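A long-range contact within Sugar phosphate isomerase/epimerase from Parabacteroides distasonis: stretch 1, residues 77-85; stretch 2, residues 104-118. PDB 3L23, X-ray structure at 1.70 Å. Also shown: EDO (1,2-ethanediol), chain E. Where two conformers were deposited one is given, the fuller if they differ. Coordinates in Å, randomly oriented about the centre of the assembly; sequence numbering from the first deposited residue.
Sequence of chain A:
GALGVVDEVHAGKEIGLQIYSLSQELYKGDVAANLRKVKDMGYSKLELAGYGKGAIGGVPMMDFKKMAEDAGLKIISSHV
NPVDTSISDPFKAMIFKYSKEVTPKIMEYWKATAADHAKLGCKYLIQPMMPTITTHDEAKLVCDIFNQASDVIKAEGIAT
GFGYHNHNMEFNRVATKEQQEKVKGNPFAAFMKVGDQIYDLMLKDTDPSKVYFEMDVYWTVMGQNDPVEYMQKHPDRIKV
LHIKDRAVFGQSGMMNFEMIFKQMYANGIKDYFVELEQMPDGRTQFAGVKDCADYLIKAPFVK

Stretch 1, residues 77-85: SSHVNPVDT
Stretch 2 (104-118) PKIMEYWKATAADHA

Stretch 1 enters as a strand that begins before Ser77; an extended loop follows through Asp84, and Thr85 (-71/-4) breaks the extended run. Stretch 2 is helical throughout (phi -55 to -73, psi -26 to -53), with regular i to i+4 backbone hydrogen bonds; the helix begins before Pro104 and continues past Ala118. The two run antiparallel: Ser78 CA lies 8.0 Å from His117 CA, Val80 CA 8.3 Å from Thr113 CA, Pro82 CA 6.0 Å from Tyr109 CA and Asp84 CA 6.8 Å from Lys105 CA. The contact buries 525 Å², both sides summed.

Ser77 (phi/psi -149/164, chi1 t) points away from the helix. Ser78 (-151/138, chi1 t) points toward it. Ser78 OG hydrogen-bonds His117 NE2 at 2.8 Å; either could be the donor. OG lies at the edge of the imidazole, near its plane, as a bond to a ring nitrogen requires. His117 is m, with chi2 79°. His117 ND1 donates to Thr113 O at 2.8 Å, so both ring nitrogens are used within this buried site. His79 (-97/122, chi1 -86°, chi2 -160°) points away again.

Val80 (-140/150, chi1 m) points toward the helix and is buried. Its branched side chain spans several partners. Val80 CG1 lies 3.8 Å from His117 CE1. Val80 CG2 lies 3.4 Å from Trp110 CZ3 and 4.0 Å from Thr113 CG2. Val80 CB is 3.3 Å from Tyr109 OH. The CA-to-CB bond of Trp110 (chi1 -76°, chi2 119°) points sideways to stretch 1, but the indole end comes nearer.

The CA-to-CB bond of Asn81 (-127/132, chi1 m, chi2 -61°) points away from the helix, and OD1 is hydrogen-bonded elsewhere in the structure. Asn81 O lies 3.3 Å from Tyr109 OH.

Pro82 (-51/132, C-gamma exo) makes the closest backbone approach of the register. Pro82 CA sits over one face of the Tyr109 ring, 3.6 Å from the centroid and 9° off the normal, a CH-pi contact. Pro82 CG is 3.8 Å from Trp110 NE1 and 4.1 Å from Tyr109 CD2. The compact apolar ring thus packs against both aromatics. Tyr109 (chi1 t, chi2 86°) points toward the loop and has the largest covered area of either stretch.

Val83 (-135/154, chi1 m) continues over the same Tyr109 face: Val83 N is 3.6 Å from Tyr109 CD1. Val83 CG2, 3.8 Å from Tyr109 CE1, adds apolar cover to the ring.

Asp84 (-93/107, chi1 t, chi2 -19°) points away at CB, yet Asp84 OD2 comes 3.6 Å from Lys105 CD. Partly exposed, its carboxylate suits this place; OD1 is hydrogen-bonded just outside the stretch. Lys105 (chi1 -157°, chi2 138°) is not modelled beyond CD. Thr85 (chi1 p) is exposed.

Beside the contact, 1,2-ethanediol, probably from the crystallisation liquor, donates from O1 to Thr113 OG1 at 3.1 Å. Thr113 (m) OG1 in turn donates to Tyr109 O at 2.8 Å.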

# COMPACT_ATOMS: atom_id res chain seq x y z
N SER A 77 5.66 2.02 -7.46
CA SER A 77 5.46 1.19 -6.30
C SER A 77 4.68 -0.06 -6.65
O SER A 77 4.08 -0.16 -7.73
CB SER A 77 4.73 2.01 -5.23
OG SER A 77 4.55 1.31 -4.03
N SER A 78 4.72 -1.02 -5.76
CA SER A 78 3.99 -2.28 -5.94
C SER A 78 3.59 -2.89 -4.60
O SER A 78 4.40 -2.94 -3.68
CB SER A 78 4.84 -3.28 -6.73
OG SER A 78 4.20 -4.52 -6.98
N HIS A 79 2.35 -3.40 -4.55
CA HIS A 79 1.77 -4.12 -3.43
C HIS A 79 1.89 -5.59 -3.64
O HIS A 79 1.38 -6.13 -4.60
CB HIS A 79 0.29 -3.81 -3.25
CG HIS A 79 0.04 -2.60 -2.43
ND1 HIS A 79 -1.17 -2.36 -1.82
CD2 HIS A 79 0.85 -1.57 -2.10
CE1 HIS A 79 -1.09 -1.23 -1.15
NE2 HIS A 79 0.11 -0.73 -1.30
N VAL A 80 2.54 -6.27 -2.71
CA VAL A 80 2.72 -7.69 -2.82
C VAL A 80 2.56 -8.34 -1.45
O VAL A 80 2.85 -7.72 -0.43
CB VAL A 80 4.13 -8.04 -3.38
CG1 VAL A 80 4.30 -7.46 -4.80
CG2 VAL A 80 5.23 -7.54 -2.42
N ASN A 81 2.09 -9.57 -1.42
CA ASN A 81 1.95 -10.29 -0.16
C ASN A 81 2.64 -11.65 -0.22
O ASN A 81 2.42 -12.38 -1.20
CB ASN A 81 0.47 -10.55 0.13
CG ASN A 81 -0.27 -9.34 0.60
OD1 ASN A 81 0.04 -8.72 1.67
ND2 ASN A 81 -1.26 -8.97 -0.20
N PRO A 82 3.47 -12.01 0.78
CA PRO A 82 4.08 -13.34 0.80
C PRO A 82 3.13 -14.52 0.62
O PRO A 82 2.07 -14.60 1.27
CB PRO A 82 4.74 -13.41 2.18
CG PRO A 82 5.08 -11.99 2.47
CD PRO A 82 3.98 -11.18 1.89
N VAL A 83 3.53 -15.40 -0.28
CA VAL A 83 2.80 -16.63 -0.56
C VAL A 83 3.76 -17.78 -0.64
O VAL A 83 4.95 -17.60 -0.92
CB VAL A 83 2.00 -16.59 -1.91
CG1 VAL A 83 0.82 -15.61 -1.87
CG2 VAL A 83 2.94 -16.31 -3.07
N ASP A 84 3.23 -18.97 -0.34
CA ASP A 84 3.95 -20.22 -0.43
C ASP A 84 3.64 -20.75 -1.83
O ASP A 84 2.53 -21.21 -2.09
CB ASP A 84 3.44 -21.18 0.66
CG ASP A 84 4.12 -22.56 0.61
OD1 ASP A 84 4.70 -22.93 -0.43
OD2 ASP A 84 4.06 -23.28 1.64
N THR A 85 4.62 -20.70 -2.72
CA THR A 85 4.38 -21.09 -4.11
C THR A 85 4.17 -22.61 -4.33
O THR A 85 3.88 -23.03 -5.45
CB THR A 85 5.48 -20.56 -5.07
OG1 THR A 85 6.77 -21.00 -4.62
CG2 THR A 85 5.45 -19.04 -5.13
N PRO A 104 12.09 -18.91 6.54
CA PRO A 104 12.84 -19.13 5.29
C PRO A 104 12.02 -19.00 4.02
O PRO A 104 12.48 -18.39 3.07
CB PRO A 104 13.39 -20.55 5.47
CG PRO A 104 13.49 -20.73 6.94
CD PRO A 104 12.30 -20.01 7.49
N LYS A 105 10.79 -19.53 4.02
CA LYS A 105 9.85 -19.43 2.91
C LYS A 105 9.48 -17.97 2.67
O LYS A 105 9.40 -17.50 1.52
CB LYS A 105 8.62 -20.25 3.25
CG LYS A 105 7.78 -20.73 2.12
CD LYS A 105 7.37 -22.20 2.40
N ILE A 106 9.23 -17.24 3.75
CA ILE A 106 8.97 -15.82 3.59
C ILE A 106 10.18 -15.10 2.93
O ILE A 106 9.99 -14.28 2.02
CB ILE A 106 8.63 -15.15 4.94
CG1 ILE A 106 7.29 -15.71 5.48
CG2 ILE A 106 8.56 -13.62 4.82
CD1 ILE A 106 6.95 -15.22 6.90
N MSE A 107 11.39 -15.41 3.37
CA MSE A 107 12.58 -14.75 2.81
C MSE A 107 12.81 -15.16 1.34
O MSE A 107 13.28 -14.35 0.54
CB MSE A 107 13.81 -14.98 3.68
CG MSE A 107 13.65 -14.39 5.10
SE MSE A 107 13.24 -12.56 5.15
CE MSE A 107 12.05 -12.63 6.77
N GLU A 108 12.47 -16.40 1.00
CA GLU A 108 12.52 -16.88 -0.39
C GLU A 108 11.58 -16.08 -1.29
O GLU A 108 11.92 -15.72 -2.43
CB GLU A 108 12.20 -18.38 -0.41
CG GLU A 108 12.05 -19.02 -1.79
CD GLU A 108 11.86 -20.55 -1.72
OE1 GLU A 108 12.07 -21.16 -0.65
OE2 GLU A 108 11.52 -21.14 -2.76
N TYR A 109 10.38 -15.79 -0.78
CA TYR A 109 9.43 -14.96 -1.48
C TYR A 109 10.00 -13.58 -1.70
O TYR A 109 9.94 -13.05 -2.81
CB TYR A 109 8.12 -14.81 -0.69
CG TYR A 109 7.17 -13.89 -1.38
CD1 TYR A 109 6.30 -14.36 -2.36
CD2 TYR A 109 7.14 -12.55 -1.08
CE1 TYR A 109 5.48 -13.52 -3.04
CE2 TYR A 109 6.32 -11.73 -1.73
CZ TYR A 109 5.47 -12.21 -2.69
OH TYR A 109 4.67 -11.29 -3.35
N TRP A 110 10.54 -12.97 -0.65
CA TRP A 110 11.03 -11.60 -0.78
C TRP A 110 12.21 -11.51 -1.77
O TRP A 110 12.28 -10.57 -2.55
CB TRP A 110 11.38 -10.98 0.58
CG TRP A 110 10.15 -10.59 1.33
CD1 TRP A 110 9.75 -11.06 2.52
CD2 TRP A 110 9.14 -9.65 0.90
NE1 TRP A 110 8.55 -10.50 2.88
CE2 TRP A 110 8.15 -9.62 1.90
CE3 TRP A 110 8.99 -8.84 -0.24
CZ2 TRP A 110 7.03 -8.79 1.81
CZ3 TRP A 110 7.89 -8.05 -0.35
CH2 TRP A 110 6.91 -8.03 0.67
N LYS A 111 13.11 -12.48 -1.72
CA LYS A 111 14.25 -12.48 -2.65
C LYS A 111 13.78 -12.48 -4.12
O LYS A 111 14.17 -11.61 -4.90
CB LYS A 111 15.19 -13.66 -2.40
CG LYS A 111 16.38 -13.67 -3.36
CD LYS A 111 17.47 -14.58 -2.91
CE LYS A 111 18.66 -14.57 -3.92
NZ LYS A 111 19.58 -15.63 -3.57
N ALA A 112 12.92 -13.43 -4.47
CA ALA A 112 12.40 -13.56 -5.85
C ALA A 112 11.58 -12.36 -6.27
O ALA A 112 11.71 -11.85 -7.38
CB ALA A 112 11.58 -14.80 -5.97
N THR A 113 10.71 -11.89 -5.38
CA THR A 113 9.85 -10.75 -5.66
C THR A 113 10.65 -9.44 -5.80
O THR A 113 10.41 -8.66 -6.73
CB THR A 113 8.79 -10.66 -4.55
OG1 THR A 113 8.09 -11.92 -4.55
CG2 THR A 113 7.81 -9.47 -4.77
N ALA A 114 11.60 -9.21 -4.91
CA ALA A 114 12.43 -8.00 -4.96
C ALA A 114 13.31 -7.99 -6.22
O ALA A 114 13.46 -6.94 -6.86
CB ALA A 114 13.30 -7.89 -3.69
N ALA A 115 13.85 -9.16 -6.60
CA ALA A 115 14.63 -9.28 -7.82
C ALA A 115 13.80 -8.85 -9.03
O ALA A 115 14.29 -8.08 -9.86
CB ALA A 115 15.17 -10.71 -8.00
N ASP A 116 12.55 -9.31 -9.10
CA ASP A 116 11.63 -8.92 -10.17
C ASP A 116 11.34 -7.43 -10.16
O ASP A 116 11.32 -6.80 -11.20
CB ASP A 116 10.30 -9.71 -10.09
CG ASP A 116 10.37 -11.09 -10.80
OD1 ASP A 116 11.38 -11.40 -11.46
OD2 ASP A 116 9.37 -11.85 -10.71
N HIS A 117 11.12 -6.87 -8.98
CA HIS A 117 10.78 -5.44 -8.88
C HIS A 117 11.98 -4.53 -9.16
O HIS A 117 11.77 -3.42 -9.64
CB HIS A 117 10.09 -5.12 -7.58
CG HIS A 117 8.67 -5.61 -7.56
ND1 HIS A 117 8.34 -6.93 -7.35
CD2 HIS A 117 7.51 -4.96 -7.79
CE1 HIS A 117 7.03 -7.07 -7.42
NE2 HIS A 117 6.50 -5.89 -7.70
N ALA A 118 13.20 -5.03 -8.92
CA ALA A 118 14.40 -4.32 -9.33
C ALA A 118 14.42 -4.25 -10.86
O ALA A 118 14.70 -3.21 -11.44
CB ALA A 118 15.67 -4.99 -8.79
C1 EDO E . 6.62 -15.06 -6.16
O1 EDO E . 7.80 -14.34 -6.47
C2 EDO E . 5.46 -14.20 -6.62
O2 EDO E . 4.30 -14.98 -6.90